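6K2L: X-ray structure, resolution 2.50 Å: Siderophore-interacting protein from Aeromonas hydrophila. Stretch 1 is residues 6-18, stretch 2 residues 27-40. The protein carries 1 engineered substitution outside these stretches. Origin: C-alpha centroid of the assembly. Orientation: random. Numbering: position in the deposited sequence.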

ATOM      1  N   PRO A   6      18.931 -10.101  10.773  1.00 50.51           N
ATOM      2  CA  PRO A   6      18.915  -9.679   9.368  1.00 44.05           C
ATOM      3  C   PRO A   6      17.493  -9.604   8.794  1.00 47.75           C
ATOM      4  O   PRO A   6      16.946 -10.590   8.285  1.00 43.96           O
ATOM      5  CB  PRO A   6      19.742 -10.760   8.664  1.00 42.88           C
ATOM      6  CG  PRO A   6      19.670 -11.951   9.558  1.00 44.55           C
ATOM      7  CD  PRO A   6      19.575 -11.416  10.955  1.00 51.60           C
ATOM      8  N   VAL A   7      16.910  -8.403   8.878  1.00 46.91           N
ATOM      9  CA  VAL A   7      15.569  -8.150   8.368  1.00 38.83           C
ATOM     10  C   VAL A   7      15.542  -7.957   6.858  1.00 37.61           C
ATOM     11  O   VAL A   7      14.460  -7.960   6.257  1.00 35.15           O
ATOM     12  CB  VAL A   7      14.999  -6.924   9.117  1.00 41.78           C
ATOM     13  CG1 VAL A   7      15.433  -5.619   8.443  1.00 37.56           C
ATOM     14  CG2 VAL A   7      13.479  -7.009   9.256  1.00 37.22           C
ATOM     15  N   ASN A   8      16.701  -7.779   6.224  1.00 41.81           N
ATOM     16  CA  ASN A   8      16.783  -7.661   4.772  1.00 43.63           C
ATOM     17  C   ASN A   8      17.529  -8.834   4.140  1.00 39.44           C
ATOM     18  O   ASN A   8      17.903  -8.767   2.963  1.00 39.19           O
ATOM     19  CB  ASN A   8      17.433  -6.331   4.380  1.00 42.63           C
ATOM     20  CG  ASN A   8      16.420  -5.200   4.284  1.00 49.17           C
ATOM     21  OD1 ASN A   8      15.990  -4.660   5.309  1.00 53.89           O
ATOM     22  ND2 ASN A   8      16.027  -4.836   3.053  1.00 44.54           N
ATOM     23  N   ARG A   9      17.746  -9.911   4.899  1.00 35.17           N
ATOM     24  CA  ARG A   9      18.359 -11.116   4.356  1.00 34.06           C
ATOM     25  C   ARG A   9      17.584 -11.622   3.131  1.00 36.19           C
ATOM     26  O   ARG A   9      16.369 -11.412   3.002  1.00 36.94           O
ATOM     27  CB  ARG A   9      18.406 -12.211   5.426  1.00 31.24           C
ATOM     28  CG  ARG A   9      17.045 -12.829   5.715  1.00 34.50           C
ATOM     29  CD  ARG A   9      16.984 -13.581   7.022  1.00 35.42           C
ATOM     30  NE  ARG A   9      15.649 -14.128   7.278  1.00 32.54           N
ATOM     31  CZ  ARG A   9      14.669 -13.477   7.907  1.00 35.65           C
ATOM     32  NH1 ARG A   9      14.862 -12.243   8.337  1.00 26.98           N
ATOM     33  NH2 ARG A   9      13.484 -14.058   8.093  1.00 37.58           N
ATOM     34  N   PRO A  10      18.267 -12.295   2.213  1.00 32.85           N
ATOM     35  CA  PRO A  10      17.545 -12.967   1.132  1.00 33.31           C
ATOM     36  C   PRO A  10      16.695 -14.085   1.712  1.00 33.68           C
ATOM     37  O   PRO A  10      17.108 -14.780   2.641  1.00 31.12           O
ATOM     38  CB  PRO A  10      18.659 -13.504   0.219  1.00 33.33           C
ATOM     39  CG  PRO A  10      19.888 -13.515   1.060  1.00 34.41           C
ATOM     40  CD  PRO A  10      19.729 -12.448   2.101  1.00 34.86           C
ATOM     41  N   ARG A  11      15.487 -14.234   1.175  1.00 35.54           N
ATOM     42  CA  ARG A  11      14.575 -15.281   1.614  1.00 34.86           C
ATOM     43  C   ARG A  11      14.200 -16.183   0.449  1.00 26.96           C
ATOM     44  O   ARG A  11      14.016 -15.714  -0.680  1.00 29.41           O
ATOM     45  CB  ARG A  11      13.308 -14.700   2.227  1.00 33.94           C
ATOM     46  CG  ARG A  11      13.548 -13.872   3.438  1.00 34.89           C
ATOM     47  CD  ARG A  11      12.505 -12.831   3.477  1.00 34.76           C
ATOM     48  NE  ARG A  11      12.238 -12.315   4.820  1.00 35.68           N
ATOM     49  CZ  ARG A  11      12.778 -11.202   5.295  1.00 34.74           C
ATOM     50  NH1 ARG A  11      13.636 -10.515   4.533  1.00 33.81           N
ATOM     51  NH2 ARG A  11      12.450 -10.773   6.513  1.00 33.65           N
ATOM     52  N   LEU A  12      14.095 -17.473   0.734  1.00 21.60           N
ATOM     53  CA  LEU A  12      13.648 -18.446  -0.248  1.00 25.00           C
ATOM     54  C   LEU A  12      12.160 -18.655  -0.043  1.00 24.88           C
ATOM     55  O   LEU A  12      11.742 -19.078   1.037  1.00 29.18           O
ATOM     56  CB  LEU A  12      14.404 -19.766  -0.105  1.00 24.79           C
ATOM     57  CG  LEU A  12      14.332 -20.681  -1.336  1.00 32.43           C
ATOM     58  CD1 LEU A  12      15.110 -20.090  -2.530  1.00 24.28           C
ATOM     59  CD2 LEU A  12      14.834 -22.094  -0.991  1.00 33.09           C
ATOM     60  N   LEU A  13      11.362 -18.318  -1.052  1.00 22.76           N
ATOM     61  CA  LEU A  13       9.918 -18.459  -0.972  1.00 23.35           C
ATOM     62  C   LEU A  13       9.468 -19.589  -1.878  1.00 23.06           C
ATOM     63  O   LEU A  13      10.187 -20.004  -2.798  1.00 23.12           O
ATOM     64  CB  LEU A  13       9.196 -17.160  -1.358  1.00 22.76           C
ATOM     65  CG  LEU A  13       9.862 -15.865  -0.880  1.00 22.96           C
ATOM     66  CD1 LEU A  13       9.236 -14.630  -1.510  1.00 18.73           C
ATOM     67  CD2 LEU A  13       9.778 -15.796   0.606  1.00 21.27           C
ATOM     68  N   THR A  14       8.257 -20.070  -1.608  1.00 21.22           N
ATOM     69  CA  THR A  14       7.631 -21.127  -2.380  1.00 22.10           C
ATOM     70  C   THR A  14       6.414 -20.560  -3.105  1.00 21.89           C
ATOM     71  O   THR A  14       5.706 -19.692  -2.577  1.00 19.11           O
ATOM     72  CB  THR A  14       7.236 -22.291  -1.453  1.00 25.00           C
ATOM     73  OG1 THR A  14       8.410 -22.834  -0.831  1.00 32.21           O
ATOM     74  CG2 THR A  14       6.500 -23.403  -2.205  1.00 23.33           C
ATOM     75  N   VAL A  15       6.170 -21.040  -4.319  1.00 19.27           N
ATOM     76  CA  VAL A  15       4.984 -20.596  -5.039  1.00 21.52           C
ATOM     77  C   VAL A  15       3.754 -21.238  -4.395  1.00 18.65           C
ATOM     78  O   VAL A  15       3.668 -22.459  -4.252  1.00 17.14           O
ATOM     79  CB  VAL A  15       5.084 -20.945  -6.532  1.00 19.18           C
ATOM     80  CG1 VAL A  15       3.777 -20.580  -7.245  1.00 16.22           C
ATOM     81  CG2 VAL A  15       6.291 -20.266  -7.168  1.00 10.57           C
ATOM     82  N   LYS A  16       2.803 -20.418  -3.981  1.00 20.30           N
ATOM     83  CA  LYS A  16       1.530 -20.873  -3.451  1.00 21.13           C
ATOM     84  C   LYS A  16       0.524 -21.101  -4.569  1.00 21.05           C
ATOM     85  O   LYS A  16      -0.068 -22.179  -4.660  1.00 26.65           O
ATOM     86  CB  LYS A  16       0.992 -19.844  -2.450  1.00 28.87           C
ATOM     87  CG  LYS A  16      -0.048 -20.354  -1.492  1.00 31.62           C
ATOM     88  CD  LYS A  16      -0.168 -19.415  -0.317  1.00 32.72           C
ATOM     89  CE  LYS A  16      -1.572 -18.874  -0.186  1.00 39.94           C
ATOM     90  NZ  LYS A  16      -2.381 -19.647   0.801  1.00 42.32           N
ATOM     91  N   HIS A  17       0.327 -20.104  -5.433  1.00 21.75           N
ATOM     92  CA  HIS A  17      -0.585 -20.235  -6.559  1.00 19.64           C
ATOM     93  C   HIS A  17      -0.258 -19.200  -7.624  1.00 20.40           C
ATOM     94  O   HIS A  17       0.397 -18.189  -7.367  1.00 19.08           O
ATOM     95  CB  HIS A  17      -2.044 -20.081  -6.141  1.00 23.11           C
ATOM     96  CG  HIS A  17      -2.327 -18.819  -5.386  1.00 26.30           C
ATOM     97  ND1 HIS A  17      -2.488 -17.598  -6.010  1.00 23.85           N
ATOM     98  CD2 HIS A  17      -2.481 -18.591  -4.058  1.00 26.88           C
ATOM     99  CE1 HIS A  17      -2.745 -16.676  -5.099  1.00 27.56           C
ATOM    100  NE2 HIS A  17      -2.740 -17.249  -3.906  1.00 31.90           N
ATOM    101  N   ILE A  18      -0.765 -19.467  -8.819  1.00 20.22           N
ATOM    102  CA  ILE A  18      -0.454 -18.749 -10.039  1.00 18.22           C
ATOM    103  C   ILE A  18      -1.773 -18.326 -10.657  1.00 19.45           C
ATOM    104  O   ILE A  18      -2.802 -18.976 -10.463  1.00 25.25           O
ATOM    105  CB  ILE A  18       0.355 -19.638 -11.008  1.00 18.53           C
ATOM    106  CG1 ILE A  18       1.582 -20.197 -10.303  1.00 20.27           C
ATOM    107  CG2 ILE A  18       0.777 -18.886 -12.229  1.00 23.15           C
ATOM    108  CD1 ILE A  18       1.579 -21.691 -10.209  1.00 22.07           C
ATOM    109  N   ARG A  27       0.443 -13.472 -12.472  1.00 16.87           N
ATOM    110  CA  ARG A  27       0.608 -13.112 -11.064  1.00 14.88           C
ATOM    111  C   ARG A  27       0.981 -14.366 -10.286  1.00 19.48           C
ATOM    112  O   ARG A  27       0.151 -15.274 -10.115  1.00 17.85           O
ATOM    113  CB  ARG A  27      -0.673 -12.504 -10.494  1.00 17.09           C
ATOM    114  CG  ARG A  27      -0.653 -12.295  -8.971  1.00 18.74           C
ATOM    115  CD  ARG A  27      -1.607 -11.163  -8.529  1.00 19.07           C
ATOM    116  NE  ARG A  27      -1.524 -10.045  -9.461  1.00 21.68           N
ATOM    117  CZ  ARG A  27      -2.543  -9.270  -9.827  1.00 25.04           C
ATOM    118  NH1 ARG A  27      -3.760  -9.468  -9.318  1.00 25.20           N
ATOM    119  NH2 ARG A  27      -2.329  -8.292 -10.712  1.00 22.30           N
ATOM    120  N   ILE A  28       2.220 -14.415  -9.806  1.00 14.85           N
ATOM    121  CA  ILE A  28       2.724 -15.535  -9.030  1.00 11.54           C
ATOM    122  C   ILE A  28       2.740 -15.113  -7.572  1.00 15.23           C
ATOM    123  O   ILE A  28       3.294 -14.063  -7.222  1.00 14.39           O
ATOM    124  CB  ILE A  28       4.115 -15.957  -9.510  1.00 12.66           C
ATOM    125  CG1 ILE A  28       4.026 -16.506 -10.941  1.00 16.72           C
ATOM    126  CG2 ILE A  28       4.690 -16.929  -8.546  1.00 14.15           C
ATOM    127  CD1 ILE A  28       5.393 -16.720 -11.614  1.00 17.52           C
ATOM    128  N   CYS A  29       2.081 -15.891  -6.731  1.00 16.09           N
ATOM    129  CA  CYS A  29       1.950 -15.570  -5.321  1.00 16.00           C
ATOM    130  C   CYS A  29       2.883 -16.469  -4.532  1.00 17.30           C
ATOM    131  O   CYS A  29       2.788 -17.694  -4.611  1.00 16.71           O
ATOM    132  CB  CYS A  29       0.514 -15.751  -4.853  1.00 17.74           C
ATOM    133  SG  CYS A  29       0.411 -15.710  -3.062  1.00 25.52           S
ATOM    134  N   LEU A  30       3.779 -15.864  -3.782  1.00 15.31           N
ATOM    135  CA  LEU A  30       4.844 -16.564  -3.104  1.00 19.21           C
ATOM    136  C   LEU A  30       4.624 -16.448  -1.608  1.00 23.05           C
ATOM    137  O   LEU A  30       4.084 -15.456  -1.115  1.00 18.30           O
ATOM    138  CB  LEU A  30       6.188 -15.983  -3.493  1.00 17.44           C
ATOM    139  CG  LEU A  30       6.481 -16.144  -4.988  1.00 13.06           C
ATOM    140  CD1 LEU A  30       7.174 -14.909  -5.484  1.00 17.87           C
ATOM    141  CD2 LEU A  30       7.352 -17.331  -5.177  1.00 14.08           C
ATOM    142  N   THR A  31       5.008 -17.488  -0.889  1.00 26.62           N
ATOM    143  CA  THR A  31       4.775 -17.525   0.538  1.00 23.76           C
ATOM    144  C   THR A  31       5.959 -18.171   1.228  1.00 22.15           C
ATOM    145  O   THR A  31       6.672 -18.986   0.635  1.00 21.65           O
ATOM    146  CB  THR A  31       3.484 -18.283   0.879  1.00 25.35           C
ATOM    147  OG1 THR A  31       3.320 -18.307   2.303  1.00 29.75           O
ATOM    148  CG2 THR A  31       3.503 -19.722   0.327  1.00 24.70           C
ATOM    149  N   SER A  32       6.152 -17.788   2.486  1.00 23.70           N
ATOM    150  CA  SER A  32       7.149 -18.309   3.415  1.00 24.72           C
ATOM    151  C   SER A  32       6.881 -17.748   4.800  1.00 34.41           C
ATOM    152  O   SER A  32       6.450 -16.588   4.935  1.00 35.52           O
ATOM    153  CB  SER A  32       8.574 -17.940   3.008  1.00 27.93           C
ATOM    154  OG  SER A  32       9.530 -18.813   3.601  1.00 32.99           O
ATOM    155  N   PRO A  33       7.107 -18.538   5.853  1.00 32.86           N
ATOM    156  CA  PRO A  33       7.099 -17.969   7.210  1.00 33.56           C
ATOM    157  C   PRO A  33       8.180 -16.922   7.419  1.00 29.11           C
ATOM    158  O   PRO A  33       8.050 -16.092   8.326  1.00 30.19           O
ATOM    159  CB  PRO A  33       7.313 -19.201   8.099  1.00 37.78           C
ATOM    160  CG  PRO A  33       6.740 -20.339   7.266  1.00 28.91           C
ATOM    161  CD  PRO A  33       7.171 -20.009   5.868  1.00 29.10           C
ATOM    162  N   GLU A  34       9.218 -16.917   6.590  1.00 25.83           N
ATOM    163  CA  GLU A  34      10.214 -15.853   6.585  1.00 29.64           C
ATOM    164  C   GLU A  34       9.670 -14.501   6.108  1.00 33.69           C
ATOM    165  O   GLU A  34      10.422 -13.516   6.109  1.00 31.66           O
ATOM    166  CB  GLU A  34      11.373 -16.273   5.686  1.00 35.18           C
ATOM    167  CG  GLU A  34      12.543 -16.888   6.407  1.00 39.71           C
ATOM    168  CD  GLU A  34      13.654 -17.231   5.444  1.00 45.53           C
ATOM    169  OE1 GLU A  34      13.429 -18.102   4.561  1.00 52.08           O
ATOM    170  OE2 GLU A  34      14.734 -16.600   5.550  1.00 41.72           O
ATOM    171  N   LEU A  35       8.410 -14.426   5.663  1.00 28.09           N
ATOM    172  CA  LEU A  35       7.837 -13.150   5.247  1.00 28.41           C
ATOM    173  C   LEU A  35       7.277 -12.343   6.415  1.00 34.75           C
ATOM    174  O   LEU A  35       6.907 -11.181   6.219  1.00 32.01           O
ATOM    175  CB  LEU A  35       6.737 -13.376   4.205  1.00 25.34           C
ATOM    176  CG  LEU A  35       7.281 -13.829   2.846  1.00 27.59           C
ATOM    177  CD1 LEU A  35       6.166 -13.956   1.832  1.00 20.89           C
ATOM    178  CD2 LEU A  35       8.376 -12.868   2.381  1.00 25.31           C
ATOM    179  N   ALA A  36       7.243 -12.923   7.622  1.00 33.44           N
ATOM    180  CA  ALA A  36       6.602 -12.280   8.763  1.00 32.07           C
ATOM    181  C   ALA A  36       7.296 -10.976   9.163  1.00 31.37           C
ATOM    182  O   ALA A  36       6.634 -10.007   9.545  1.00 35.12           O
ATOM    183  CB  ALA A  36       6.563 -13.257   9.937  1.00 33.99           C
ATOM    184  N   ASP A  37       8.620 -10.915   9.076  1.00 32.18           N
ATOM    185  CA  ASP A  37       9.330  -9.679   9.386  1.00 39.34           C
ATOM    186  C   ASP A  37       9.763  -8.912   8.133  1.00 40.05           C
ATOM    187  O   ASP A  37      10.582  -7.988   8.229  1.00 37.60           O
ATOM    188  CB  ASP A  37      10.547  -9.976  10.258  1.00 35.54           C
ATOM    189  CG  ASP A  37      11.407 -11.050   9.672  1.00 34.81           C
ATOM    190  OD1 ASP A  37      10.958 -11.631   8.669  1.00 38.95           O
ATOM    191  OD2 ASP A  37      12.509 -11.324  10.198  1.00 38.79           O
ATOM    192  N   TYR A  38       9.243  -9.277   6.972  1.00 35.78           N
ATOM    193  CA  TYR A  38       9.624  -8.600   5.739  1.00 36.23           C
ATOM    194  C   TYR A  38       9.145  -7.154   5.784  1.00 34.63           C
ATOM    195  O   TYR A  38       7.990  -6.907   6.146  1.00 35.04           O
ATOM    196  CB  TYR A  38       9.019  -9.327   4.531  1.00 32.46           C
ATOM    197  CG  TYR A  38       9.645  -8.948   3.207  1.00 31.43           C
ATOM    198  CD1 TYR A  38      10.826  -9.530   2.783  1.00 31.83           C
ATOM    199  CD2 TYR A  38       9.045  -8.010   2.378  1.00 29.24           C
ATOM    200  CE1 TYR A  38      11.393  -9.181   1.572  1.00 33.22           C
ATOM    201  CE2 TYR A  38       9.599  -7.656   1.180  1.00 25.77           C
ATOM    202  CZ  TYR A  38      10.771  -8.243   0.776  1.00 29.82           C
ATOM    203  OH  TYR A  38      11.352  -7.880  -0.419  1.00 32.94           O
ATOM    204  N   PRO A  39       9.993  -6.181   5.433  1.00 32.26           N
ATOM    205  CA  PRO A  39       9.574  -4.768   5.454  1.00 30.00           C
ATOM    206  C   PRO A  39       8.352  -4.473   4.584  1.00 39.58           C
ATOM    207  O   PRO A  39       8.023  -5.204   3.644  1.00 36.23           O
ATOM    208  CB  PRO A  39      10.803  -4.031   4.925  1.00 28.03           C
ATOM    209  CG  PRO A  39      11.942  -4.936   5.227  1.00 35.43           C
ATOM    210  CD  PRO A  39      11.433  -6.336   5.169  1.00 35.19           C
ATOM    211  N   PHE A  40       7.690  -3.362   4.900  1.00 47.74           N
ATOM    212  CA  PHE A  40       6.453  -2.954   4.220  1.00 48.92           C
ATOM    213  C   PHE A  40       6.704  -2.506   2.774  1.00 47.43           C
ATOM    214  O   PHE A  40       7.017  -1.346   2.497  1.00 48.47           O
ATOM    215  CB  PHE A  40       5.743  -1.830   4.993  1.00 47.01           C
ATOM    216  CG  PHE A  40       5.728  -2.012   6.506  1.00 55.26           C
ATOM    217  CD1 PHE A  40       4.559  -2.423   7.163  1.00 54.07           C
ATOM    218  CD2 PHE A  40       6.868  -1.743   7.273  1.00 48.21           C
ATOM    219  CE1 PHE A  40       4.534  -2.574   8.546  1.00 42.71           C
ATOM    220  CE2 PHE A  40       6.853  -1.895   8.652  1.00 47.94           C
ATOM    221  CZ  PHE A  40       5.683  -2.310   9.287  1.00 49.02           C
TER
HETATM  222  O   HOH W   1      -1.616 -15.591  -8.233  1.00 21.54           O

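Stretch 2 enters as a strand antiparallel to residues 11-18, and Arg 27 contributes backbone: Ile 18 CA lies 3.5 Å from Arg 27 O in a CA-H...O contact, and a water donates to the same carbonyl while hydrogen-bonding His 17 ND1. Ile 28 then turns to the face it shares with Val 15, Ile 18 and Leu 30, its CG2 3.9 Å from Val 15 CG2.

Cys 29 is where the register slips. Its N donates to His 17 O (2.9 Å), but its O accepts from Lys 16 N (2.8 Å), so a single residue here serves two on the partner strand: a beta bulge, with Lys 16 the extra residue. On the opposite face from Ile 28, Cys 29 CB sits over the His 17 ring, 3.7 Å from its centroid, a CH-pi contact.

Leu 30 returns to the apolar face, where its CD2 meets Val 15 CG2 at 3.7 Å. Thr 31 closes the ladder with a reciprocal pair, Thr 14 N to Thr 31 O at 3.0 Å and Thr 31 N to Thr 14 O at 2.9 Å.

The rule changes past the strand: backbone pairing gives way to arginines whose guanidinium edges are met by acidic side chains and a backbone carbonyl. Ser 32 OG gives only a weak bond to Leu 12 O (3.4 Å). Glu 34 engages two arginines by different means: its OE2 forms a salt bridge with Arg 9 NE (3.2 Å), whereas its backbone O takes a short bond from Arg 11 NE (2.5 Å). Leu 35 CD2 packs on Leu 13 CD2 at 3.7 Å. Asp 37, within the type I turn from Leu 35 to Tyr 38, splits its carboxylate between them, OD2 to Arg 9 NH1 (3.1 Å) and OD1 to Arg 11 NH2 (2.8 Å). That leaves a face of Arg 11 for Tyr 38 CD1, 3.5 Å from Arg 11 NH1.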